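Local structure of type III effector HopA1 (Pseudomonas syringae pv. tomato str. DC3000, 4RSX) at residues A[136-140]-A[168-172]; A[105-109]-A[162-166]; A[37-42]-A[152-156]. The protein is a type III effector, of unknown molecular activity, that the bacterium probably delivers into plant cells, represented by its C-terminal alpha/beta part. All coordinates share one frame; numbering follows the deposited sequence.

How the interactions relate
Interactions 1 and 2 touch, on the same side of the chain's centre, with centres about 10 Å apart. Interaction 1 includes the start of strand 140-146, and interaction 2 the end of its neighbour 158-162. A backbone pair, Ala139 O to Asn163 N at 2.8 Å, is a probable hydrogen bond between them. Arg105 NH1 of interaction 2 reaches Ile140 O of interaction 1 at 2.7 Å, probably also hydrogen-bonded. Interaction 3 lies across the chain's centre, about 25 Å from interaction 1 and 26 Å from interaction 2, centre to centre. Its segment 152-156 belongs to the loop joining those same two strands at their other ends.

Interaction 1: residues A[136-140]-A[168-172]; sequences KESAI and KAEKL
Glu137 lies against Leu172 and Lys168 of helix 166-180. Its chain bends at chi2 (-80°). The CG and CD atoms run past the leucine in the opposite direction, with Glu137 CG 3.7 Å from Leu172 CD2. The carboxylate then meets the lysine obliquely, and Glu137 OE1 forms a salt bridge with Lys168 NZ at 3.6 Å. A water fills in this rather long pair. It donates to Glu137 OE1 at 2.8 Å and accepts from Lys168 NZ at 3.1 Å. The same water accepts from Ala139 N, so the carboxylate, the ammonium and a backbone amide share one water. Residues 137-140 form a type I beta turn, closed by Ile140 N to Glu137 O at 3.0 Å. This turn leads from helix 123-136 into strand 140-146 and packs beside helix 166-180. Ala139 CB touches the aliphatic part of the lysine, 3.6 Å from Lys168 CE. Lys168 gets there with CG anti to the backbone N (chi1 -178°) and a bend at chi2. Ile140 meets Leu172 tip to tip, with Ile140 CG1 3.8 Å from Leu172 CD1. Both residues are buried, and Ile140 also packs on Leu133 and Ile134 of helix 123-136.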
ATOM      1  N   LYS A 136       4.753 -18.987   0.702  1.00 16.97           N
ATOM      2  CA  LYS A 136       5.612 -19.600  -0.311  1.00 21.85           C
ATOM      3  C   LYS A 136       6.812 -18.749  -0.701  1.00 23.17           C
ATOM      4  O   LYS A 136       7.856 -19.284  -1.075  1.00 24.08           O
ATOM      5  CB  LYS A 136       4.809 -19.873  -1.599  1.00 24.24           C
ATOM      6  CG  LYS A 136       3.780 -21.015  -1.534  1.00 25.34           C
ATOM      7  CD  LYS A 136       3.192 -21.257  -2.930  1.00 36.38           C
ATOM      8  CE  LYS A 136       1.840 -21.978  -2.884  1.00 39.56           C
ATOM      9  NZ  LYS A 136       1.870 -23.227  -2.069  1.00 40.25           N
ATOM     10  N   GLU A 137       6.661 -17.429  -0.631  1.00 18.46           N
ATOM     11  CA  GLU A 137       7.638 -16.524  -1.234  1.00 16.45           C
ATOM     12  C   GLU A 137       8.399 -15.734  -0.182  1.00 16.32           C
ATOM     13  O   GLU A 137       7.887 -14.737   0.343  1.00 16.36           O
ATOM     14  CB  GLU A 137       6.925 -15.552  -2.183  1.00 17.24           C
ATOM     15  CG  GLU A 137       6.131 -16.223  -3.299  1.00 18.65           C
ATOM     16  CD  GLU A 137       7.011 -16.685  -4.457  1.00 30.01           C
ATOM     17  OE1 GLU A 137       8.184 -16.239  -4.540  1.00 28.71           O
ATOM     18  OE2 GLU A 137       6.521 -17.483  -5.298  1.00 31.42           O
ATOM     19  N   SER A 138       9.624 -16.153   0.108  1.00  9.03           N
ATOM     20  CA  SER A 138      10.419 -15.511   1.144  1.00 10.70           C
ATOM     21  C   SER A 138      10.850 -14.085   0.800  1.00 12.49           C
ATOM     22  O   SER A 138      11.335 -13.364   1.678  1.00 12.51           O
ATOM     23  CB  SER A 138      11.660 -16.355   1.481  1.00 14.28           C
ATOM     24  OG  SER A 138      11.303 -17.695   1.764  1.00 21.32           O
ATOM     25  N   ALA A 139      10.705 -13.674  -0.460  1.00 12.16           N
ATOM     26  CA  ALA A 139      10.966 -12.269  -0.796  1.00 15.22           C
ATOM     27  C   ALA A 139       9.945 -11.346  -0.116  1.00 14.62           C
ATOM     28  O   ALA A 139      10.228 -10.174   0.133  1.00 14.16           O
ATOM     29  CB  ALA A 139      10.994 -12.040  -2.307  1.00 13.21           C
ATOM     30  N   ILE A 140       8.761 -11.870   0.192  1.00 13.83           N
ATOM     31  CA  ILE A 140       7.747 -11.059   0.865  1.00 13.82           C
ATOM     32  C   ILE A 140       7.928 -11.127   2.385  1.00 14.33           C
ATOM     33  O   ILE A 140       7.820 -12.199   2.984  1.00 14.15           O
ATOM     34  CB  ILE A 140       6.329 -11.520   0.501  1.00 11.38           C
ATOM     35  CG1 ILE A 140       6.172 -11.596  -1.019  1.00 14.02           C
ATOM     36  CG2 ILE A 140       5.298 -10.563   1.054  1.00 11.15           C
ATOM     37  CD1 ILE A 140       4.798 -12.065  -1.450  1.00 15.77           C
ATOM     38  N   LYS A 168      10.472  -8.314  -9.737  1.00 12.81           N
ATOM     39  CA  LYS A 168      10.033  -9.291  -8.746  1.00 17.04           C
ATOM     40  C   LYS A 168       8.560  -9.053  -8.399  1.00 14.87           C
ATOM     41  O   LYS A 168       7.775  -9.995  -8.311  1.00 16.15           O
ATOM     42  CB  LYS A 168      10.926  -9.218  -7.494  1.00 15.29           C
ATOM     43  CG  LYS A 168      10.597 -10.229  -6.388  1.00 16.00           C
ATOM     44  CD  LYS A 168      10.761 -11.680  -6.833  1.00 23.89           C
ATOM     45  CE  LYS A 168      10.184 -12.638  -5.782  1.00 23.39           C
ATOM     46  NZ  LYS A 168      10.658 -14.047  -5.947  1.00 22.64           N
ATOM     47  N   ALA A 169       8.186  -7.783  -8.234  1.00 14.78           N
ATOM     48  CA  ALA A 169       6.799  -7.413  -7.932  1.00 14.61           C
ATOM     49  C   ALA A 169       5.839  -7.790  -9.050  1.00 16.50           C
ATOM     50  O   ALA A 169       4.730  -8.260  -8.775  1.00 17.87           O
ATOM     51  CB  ALA A 169       6.694  -5.924  -7.650  1.00 12.50           C
ATOM     52  N   GLU A 170       6.244  -7.555 -10.302  1.00 21.80           N
ATOM     53  CA  GLU A 170       5.441  -7.966 -11.458  1.00 22.11           C
ATOM     54  C   GLU A 170       5.155  -9.465 -11.417  1.00 23.24           C
ATOM     55  O   GLU A 170       4.006  -9.891 -11.568  1.00 24.64           O
ATOM     56  CB  GLU A 170       6.141  -7.611 -12.778  1.00 21.30           C
ATOM     57  CG  GLU A 170       6.104  -6.117 -13.123  1.00 28.20           C
ATOM     58  CD  GLU A 170       6.785  -5.778 -14.460  1.00 41.37           C
ATOM     59  OE1 GLU A 170       7.713  -6.515 -14.871  1.00 44.53           O
ATOM     60  OE2 GLU A 170       6.393  -4.767 -15.095  1.00 44.44           O
ATOM     61  N   LYS A 171       6.195 -10.265 -11.209  1.00 16.12           N
ATOM     62  CA  LYS A 171       6.014 -11.712 -11.132  1.00 20.95           C
ATOM     63  C   LYS A 171       5.067 -12.116 -10.001  1.00 19.77           C
ATOM     64  O   LYS A 171       4.189 -12.949 -10.201  1.00 15.65           O
ATOM     65  CB  LYS A 171       7.363 -12.417 -10.988  1.00 17.34           C
ATOM     66  CG  LYS A 171       8.261 -12.271 -12.208  1.00 22.21           C
ATOM     67  CD  LYS A 171       9.569 -13.036 -12.022  1.00 28.43           C
ATOM     68  CE  LYS A 171      10.433 -12.986 -13.278  1.00 37.24           C
ATOM     69  NZ  LYS A 171      11.654 -13.842 -13.143  1.00 44.57           N
ATOM     70  N   LEU A 172       5.239 -11.521  -8.818  1.00 18.12           N
ATOM     71  CA  LEU A 172       4.361 -11.843  -7.690  1.00 19.59           C
ATOM     72  C   LEU A 172       2.934 -11.404  -7.959  1.00 16.86           C
ATOM     73  O   LEU A 172       1.982 -12.073  -7.552  1.00 17.64           O
ATOM     74  CB  LEU A 172       4.842 -11.173  -6.412  1.00 16.50           C
ATOM     75  CG  LEU A 172       6.142 -11.718  -5.847  1.00 18.24           C
ATOM     76  CD1 LEU A 172       6.561 -10.835  -4.690  1.00 16.22           C
ATOM     77  CD2 LEU A 172       5.995 -13.171  -5.411  1.00 14.71           C
TER
HETATM   78  O   HOH W   1      10.327 -15.111  -3.042  1.00 16.55           O

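Interaction 2: residues A[105-109]-A[162-166]; sequences RREDK and INGDV
The amide of Asn163 bonds to two backbone groups of the 105-109 loop. Asn163 ND2 donates to Arg106 O at 2.9 Å, with an N-H...O angle of 150°. That oxygen lies near the plane of the amide, and the N-H arrives in the carbonyl plane of Arg106. Asn163 OD1 in turn accepts from Asp108 N at 2.9 Å. This bond is nearly straight at the hydrogen (173°), but the donor stands above the amide carbonyl plane, off the lone pairs. Gln111 NE2 also donates to Asn163 OD1, so the oxygen has two donors. CG of Asn163 sits beside its own backbone N, and this carries the amide to the loop. The Asp108 carboxylate stacks on this amide, with planes 23° apart, and Asp108 OD2 comes within 3.3 Å of Asn163 CB. Asp108 OD1 also faces the Arg106 guanidinium, at 3.7 Å from Arg106 NH1. That salt bridge is long and acts through charge alone, because no N-H points at the oxygen. The contact joins the loop before strand 111-116 to the link between strand 158-162 and helix 166-180. Asp165 N-caps this helix, its OD1 accepting from Lys168 N. Bonded at both ends, the Asn163 amide is fixed in its rotation and ties down the loop backbone on either side of Glu107.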
ATOM      1  N   ARG A 105      11.043 -12.530   8.607  1.00 18.67           N
ATOM      2  CA  ARG A 105      12.011 -12.285   7.543  1.00 17.02           C
ATOM      3  C   ARG A 105      12.552 -10.860   7.662  1.00 14.74           C
ATOM      4  O   ARG A 105      11.778  -9.917   7.787  1.00 17.79           O
ATOM      5  CB  ARG A 105      11.348 -12.518   6.182  1.00 12.37           C
ATOM      6  CG  ARG A 105      10.765 -13.927   6.053  1.00 12.43           C
ATOM      7  CD  ARG A 105       9.903 -14.103   4.820  1.00 10.05           C
ATOM      8  NE  ARG A 105       9.346 -15.459   4.754  1.00 11.24           N
ATOM      9  CZ  ARG A 105       8.210 -15.783   4.144  1.00 12.46           C
ATOM     10  NH1 ARG A 105       7.496 -14.843   3.519  1.00  7.93           N
ATOM     11  NH2 ARG A 105       7.793 -17.051   4.154  1.00  9.15           N
ATOM     12  N   ARG A 106      13.877 -10.707   7.651  1.00 22.74           N
ATOM     13  CA  ARG A 106      14.506  -9.379   7.742  1.00 24.00           C
ATOM     14  C   ARG A 106      14.062  -8.504   6.567  1.00 23.00           C
ATOM     15  O   ARG A 106      13.937  -8.994   5.433  1.00 19.27           O
ATOM     16  CB  ARG A 106      16.046  -9.504   7.774  1.00 29.22           C
ATOM     17  CG  ARG A 106      16.820  -8.174   7.786  1.00 31.60           C
ATOM     18  CD  ARG A 106      18.320  -8.361   7.475  1.00 40.17           C
ATOM     19  NE  ARG A 106      18.955  -7.133   6.963  1.00 54.41           N
ATOM     20  CZ  ARG A 106      19.334  -6.932   5.693  1.00 56.80           C
ATOM     21  NH1 ARG A 106      19.165  -7.879   4.771  1.00 51.16           N
ATOM     22  NH2 ARG A 106      19.899  -5.779   5.337  1.00 49.97           N
ATOM     23  N   GLU A 107      13.797  -7.225   6.839  1.00 18.41           N
ATOM     24  CA  GLU A 107      13.422  -6.269   5.785  1.00 20.43           C
ATOM     25  C   GLU A 107      14.652  -5.570   5.217  1.00 19.10           C
ATOM     26  O   GLU A 107      15.506  -5.109   5.983  1.00 21.03           O
ATOM     27  CB  GLU A 107      12.483  -5.188   6.336  1.00 19.31           C
ATOM     28  CG  GLU A 107      11.111  -5.673   6.816  1.00 26.46           C
ATOM     29  CD  GLU A 107      10.281  -4.532   7.424  1.00 40.04           C
ATOM     30  OE1 GLU A 107      10.739  -3.369   7.359  1.00 42.49           O
ATOM     31  OE2 GLU A 107       9.176  -4.784   7.964  1.00 42.59           O
ATOM     32  N   ASP A 108      14.746  -5.465   3.892  1.00 16.02           N
ATOM     33  CA  ASP A 108      15.765  -4.593   3.310  1.00 15.71           C
ATOM     34  C   ASP A 108      15.434  -3.150   3.679  1.00 17.28           C
ATOM     35  O   ASP A 108      14.260  -2.806   3.886  1.00 16.01           O
ATOM     36  CB  ASP A 108      15.771  -4.689   1.787  1.00 14.58           C
ATOM     37  CG  ASP A 108      16.222  -6.044   1.276  1.00 20.41           C
ATOM     38  OD1 ASP A 108      16.848  -6.816   2.038  1.00 19.05           O
ATOM     39  OD2 ASP A 108      15.949  -6.328   0.087  1.00 18.92           O
ATOM     40  N   LYS A 109      16.451  -2.296   3.732  1.00 10.48           N
ATOM     41  CA  LYS A 109      16.211  -0.880   3.945  1.00 15.24           C
ATOM     42  C   LYS A 109      15.451  -0.266   2.773  1.00 14.52           C
ATOM     43  O   LYS A 109      14.749   0.719   2.938  1.00 15.59           O
ATOM     44  CB  LYS A 109      17.537  -0.154   4.162  1.00 19.66           C
ATOM     45  CG  LYS A 109      18.412  -0.851   5.192  1.00 22.75           C
ATOM     46  CD  LYS A 109      18.728   0.038   6.382  1.00 35.05           C
ATOM     47  CE  LYS A 109      20.231   0.373   6.443  1.00 41.76           C
ATOM     48  NZ  LYS A 109      21.112  -0.839   6.536  1.00 36.52           N
ATOM     49  N   ILE A 162       7.853  -6.158  -0.062  1.00 12.49           N
ATOM     50  CA  ILE A 162       8.706  -7.052  -0.841  1.00 11.61           C
ATOM     51  C   ILE A 162      10.183  -6.650  -0.828  1.00 14.89           C
ATOM     52  O   ILE A 162      10.525  -5.496  -1.115  1.00 14.15           O
ATOM     53  CB  ILE A 162       8.244  -7.074  -2.308  1.00 13.48           C
ATOM     54  CG1 ILE A 162       6.781  -7.524  -2.399  1.00 12.62           C
ATOM     55  CG2 ILE A 162       9.137  -7.981  -3.148  1.00 15.37           C
ATOM     56  CD1 ILE A 162       6.160  -7.331  -3.781  1.00 12.63           C
ATOM     57  N   ASN A 163      11.059  -7.596  -0.501  1.00 10.56           N
ATOM     58  CA  ASN A 163      12.488  -7.370  -0.687  1.00 12.82           C
ATOM     59  C   ASN A 163      12.802  -7.675  -2.145  1.00 14.01           C
ATOM     60  O   ASN A 163      12.915  -8.837  -2.520  1.00 14.64           O
ATOM     61  CB  ASN A 163      13.307  -8.284   0.229  1.00 11.65           C
ATOM     62  CG  ASN A 163      13.159  -7.927   1.690  1.00 14.06           C
ATOM     63  OD1 ASN A 163      12.892  -6.767   2.036  1.00 12.35           O
ATOM     64  ND2 ASN A 163      13.347  -8.917   2.565  1.00 12.48           N
ATOM     65  N   GLY A 164      12.900  -6.651  -2.983  1.00 16.98           N
ATOM     66  CA  GLY A 164      13.063  -6.895  -4.405  1.00 15.81           C
ATOM     67  C   GLY A 164      12.646  -5.696  -5.225  1.00 19.52           C
ATOM     68  O   GLY A 164      12.158  -4.706  -4.667  1.00 16.35           O
ATOM     69  N   ASP A 165      12.826  -5.788  -6.544  1.00 16.85           N
ATOM     70  CA  ASP A 165      12.590  -4.665  -7.448  1.00 19.01           C
ATOM     71  C   ASP A 165      11.270  -4.827  -8.194  1.00 17.77           C
ATOM     72  O   ASP A 165      10.485  -5.738  -7.894  1.00 18.19           O
ATOM     73  CB  ASP A 165      13.721  -4.576  -8.468  1.00 20.07           C
ATOM     74  CG  ASP A 165      13.971  -5.911  -9.175  1.00 24.36           C
ATOM     75  OD1 ASP A 165      13.035  -6.736  -9.292  1.00 23.50           O
ATOM     76  OD2 ASP A 165      15.112  -6.148  -9.617  1.00 33.24           O
ATOM     77  N   VAL A 166      11.056  -3.980  -9.198  1.00 14.41           N
ATOM     78  CA  VAL A 166       9.787  -3.961  -9.909  1.00 13.52           C
ATOM     79  C   VAL A 166       9.523  -5.281 -10.653  1.00 16.70           C
ATOM     80  O   VAL A 166       8.386  -5.781 -10.654  1.00 14.70           O
ATOM     81  CB  VAL A 166       9.660  -2.712 -10.823  1.00 19.26           C
ATOM     82  CG1 VAL A 166      10.638  -2.782 -11.987  1.00 17.63           C
ATOM     83  CG2 VAL A 166       8.229  -2.545 -11.316  1.00 13.59           C
TER

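Interaction 3: residues A[37-42]-A[152-156]; sequences APHSHP and GQMTD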
ATOM      1  N   ALA A  37      -8.394   8.559  -3.047  1.00 31.84           N
ATOM      2  CA  ALA A  37      -8.689   7.141  -2.826  1.00 29.57           C
ATOM      3  C   ALA A  37      -9.914   6.716  -3.635  1.00 29.24           C
ATOM      4  O   ALA A  37     -10.800   7.530  -3.895  1.00 28.67           O
ATOM      5  CB  ALA A  37      -8.920   6.870  -1.345  1.00 26.95           C
ATOM      6  N   PRO A  38      -9.963   5.437  -4.041  1.00 30.55           N
ATOM      7  CA  PRO A  38     -11.208   4.890  -4.604  1.00 31.43           C
ATOM      8  C   PRO A  38     -12.305   4.937  -3.537  1.00 30.06           C
ATOM      9  O   PRO A  38     -11.990   5.022  -2.339  1.00 32.61           O
ATOM     10  CB  PRO A  38     -10.840   3.432  -4.903  1.00 25.78           C
ATOM     11  CG  PRO A  38      -9.754   3.110  -3.892  1.00 25.57           C
ATOM     12  CD  PRO A  38      -8.944   4.391  -3.829  1.00 26.45           C
ATOM     13  N   HIS A  39     -13.570   4.894  -3.932  1.00 45.91           N
ATOM     14  CA  HIS A  39     -14.620   5.052  -2.926  1.00 52.26           C
ATOM     15  C   HIS A  39     -15.761   4.039  -3.007  1.00 51.83           C
ATOM     16  O   HIS A  39     -16.931   4.420  -2.965  1.00 55.89           O
ATOM     17  CB  HIS A  39     -15.149   6.492  -2.916  1.00 56.08           C
ATOM     18  CG  HIS A  39     -14.139   7.498  -2.451  1.00 65.99           C
ATOM     19  ND1 HIS A  39     -13.551   7.445  -1.201  1.00 64.83           N
ATOM     20  CD2 HIS A  39     -13.605   8.582  -3.071  1.00 65.50           C
ATOM     21  CE1 HIS A  39     -12.702   8.451  -1.071  1.00 58.99           C
ATOM     22  NE2 HIS A  39     -12.714   9.155  -2.190  1.00 62.54           N
ATOM     23  N   SER A  40     -15.409   2.754  -3.097  1.00 42.75           N
ATOM     24  CA  SER A  40     -16.393   1.667  -3.119  1.00 40.45           C
ATOM     25  C   SER A  40     -17.283   1.669  -1.878  1.00 41.15           C
ATOM     26  O   SER A  40     -16.853   2.052  -0.782  1.00 40.11           O
ATOM     27  CB  SER A  40     -15.702   0.302  -3.216  1.00 37.22           C
ATOM     28  OG  SER A  40     -15.144   0.072  -4.502  1.00 44.69           O
ATOM     29  N   HIS A  41     -18.527   1.243  -2.054  1.00 34.09           N
ATOM     30  CA  HIS A  41     -19.408   1.030  -0.915  1.00 29.81           C
ATOM     31  C   HIS A  41     -18.893  -0.225  -0.222  1.00 23.96           C
ATOM     32  O   HIS A  41     -18.426  -1.146  -0.884  1.00 25.18           O
ATOM     33  CB  HIS A  41     -20.851   0.858  -1.383  1.00 25.75           C
ATOM     34  CG  HIS A  41     -21.869   1.083  -0.309  1.00 32.27           C
ATOM     35  ND1 HIS A  41     -22.407   0.054   0.439  1.00 33.37           N
ATOM     36  CD2 HIS A  41     -22.458   2.219   0.139  1.00 32.35           C
ATOM     37  CE1 HIS A  41     -23.277   0.546   1.304  1.00 29.46           C
ATOM     38  NE2 HIS A  41     -23.327   1.855   1.144  1.00 34.05           N
ATOM     39  N   PRO A  42     -18.943  -0.256   1.116  1.00 30.00           N
ATOM     40  CA  PRO A  42     -18.350  -1.399   1.821  1.00 23.32           C
ATOM     41  C   PRO A  42     -19.034  -2.712   1.476  1.00 23.33           C
ATOM     42  O   PRO A  42     -20.187  -2.714   1.010  1.00 23.56           O
ATOM     43  CB  PRO A  42     -18.611  -1.082   3.300  1.00 25.92           C
ATOM     44  CG  PRO A  42     -18.892   0.413   3.351  1.00 28.07           C
ATOM     45  CD  PRO A  42     -19.520   0.743   2.038  1.00 27.16           C
ATOM     46  N   GLY A 152     -11.738  -0.970   0.327  1.00 16.36           N
ATOM     47  CA  GLY A 152     -12.281  -0.351  -0.872  1.00 13.28           C
ATOM     48  C   GLY A 152     -12.390   1.161  -0.763  1.00 19.49           C
ATOM     49  O   GLY A 152     -12.730   1.836  -1.740  1.00 18.57           O
ATOM     50  N   GLN A 153     -12.091   1.697   0.419  1.00 20.49           N
ATOM     51  CA  GLN A 153     -12.160   3.142   0.645  1.00 29.41           C
ATOM     52  C   GLN A 153     -10.803   3.796   0.899  1.00 27.42           C
ATOM     53  O   GLN A 153     -10.726   5.010   1.089  1.00 28.65           O
ATOM     54  CB  GLN A 153     -13.061   3.449   1.842  1.00 29.55           C
ATOM     55  CG  GLN A 153     -14.541   3.276   1.602  1.00 33.32           C
ATOM     56  CD  GLN A 153     -15.301   3.068   2.903  1.00 34.18           C
ATOM     57  OE1 GLN A 153     -16.037   2.094   3.049  1.00 36.38           O
ATOM     58  NE2 GLN A 153     -15.112   3.975   3.860  1.00 35.49           N
ATOM     59  N   MET A 154      -9.744   2.993   0.928  1.00 34.61           N
ATOM     60  CA  MET A 154      -8.400   3.492   1.229  1.00 32.64           C
ATOM     61  C   MET A 154      -7.511   3.361   0.010  1.00 31.96           C
ATOM     62  O   MET A 154      -7.777   2.541  -0.868  1.00 38.00           O
ATOM     63  CB  MET A 154      -7.749   2.671   2.347  1.00 30.05           C
ATOM     64  CG  MET A 154      -8.647   2.325   3.500  1.00 32.53           C
ATOM     65  SD  MET A 154      -9.473   3.793   4.115  1.00 51.61           S
ATOM     66  CE  MET A 154      -8.065   4.834   4.510  1.00 38.74           C
ATOM     67  N   THR A 155      -6.434   4.140  -0.032  1.00 27.82           N
ATOM     68  CA  THR A 155      -5.433   3.962  -1.078  1.00 26.84           C
ATOM     69  C   THR A 155      -4.637   2.696  -0.822  1.00 23.48           C
ATOM     70  O   THR A 155      -4.016   2.159  -1.733  1.00 30.99           O
ATOM     71  CB  THR A 155      -4.468   5.141  -1.151  1.00 26.13           C
ATOM     72  OG1 THR A 155      -3.877   5.354   0.140  1.00 28.54           O
ATOM     73  CG2 THR A 155      -5.207   6.414  -1.604  1.00 24.91           C
ATOM     74  N   ASP A 156      -4.676   2.212   0.414  1.00 22.72           N
ATOM     75  CA  ASP A 156      -3.876   1.052   0.808  1.00 26.83           C
ATOM     76  C   ASP A 156      -4.699  -0.045   1.519  1.00 24.06           C
ATOM     77  O   ASP A 156      -4.337  -0.494   2.607  1.00 26.01           O
ATOM     78  CB  ASP A 156      -2.669   1.499   1.666  1.00 23.25           C
ATOM     79  CG  ASP A 156      -3.091   2.259   2.923  1.00 33.89           C
ATOM     80  OD1 ASP A 156      -4.279   2.657   3.014  1.00 34.36           O
ATOM     81  OD2 ASP A 156      -2.239   2.460   3.821  1.00 38.44           O
TER
HETATM   82  O   HOH W   2     -12.565   0.497  -4.450  1.00 25.68           O
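Two connecting loops meet here at the surface: residues 37-42 between helices 26-35 and 45-58, and residues 152-156 between strands 140-146 and 158-162. Their touching parts, 37-42 and 152-155, run in nearly opposite directions, 160° apart. Ser40 N donates to Gly152 O at 3.1 Å. The bond is bent (138°), and the donor stands above the carbonyl plane. A water donates to the same Gly152 O at 3.0 Å and is also hydrogen-bonded to Ser40 OG, at 2.6 Å. With OG beside its backbone N (chi1 -72°), the serine can hold this water. A side chain on Gly152 would crowd Ser40 CB, and at this backbone shape also the preceding carbonyl oxygen. A further link is a CA-H...O contact from Gln153 CA to Pro38 O at 3.5 Å. Ala37 CB meets Thr155 CG2 at 3.7 Å, an apolar contact. The Pro38 ring rests against the main chain, with Pro38 CG 3.7 Å from Met154 O. Elsewhere in the chain, Pro38 also touches His190 and Ser40 touches Pro120. Direct, water-mediated and CH...O contacts thus join the loops largely through main-chain atoms, with Gly152 O receiving both a backbone N-H and a water.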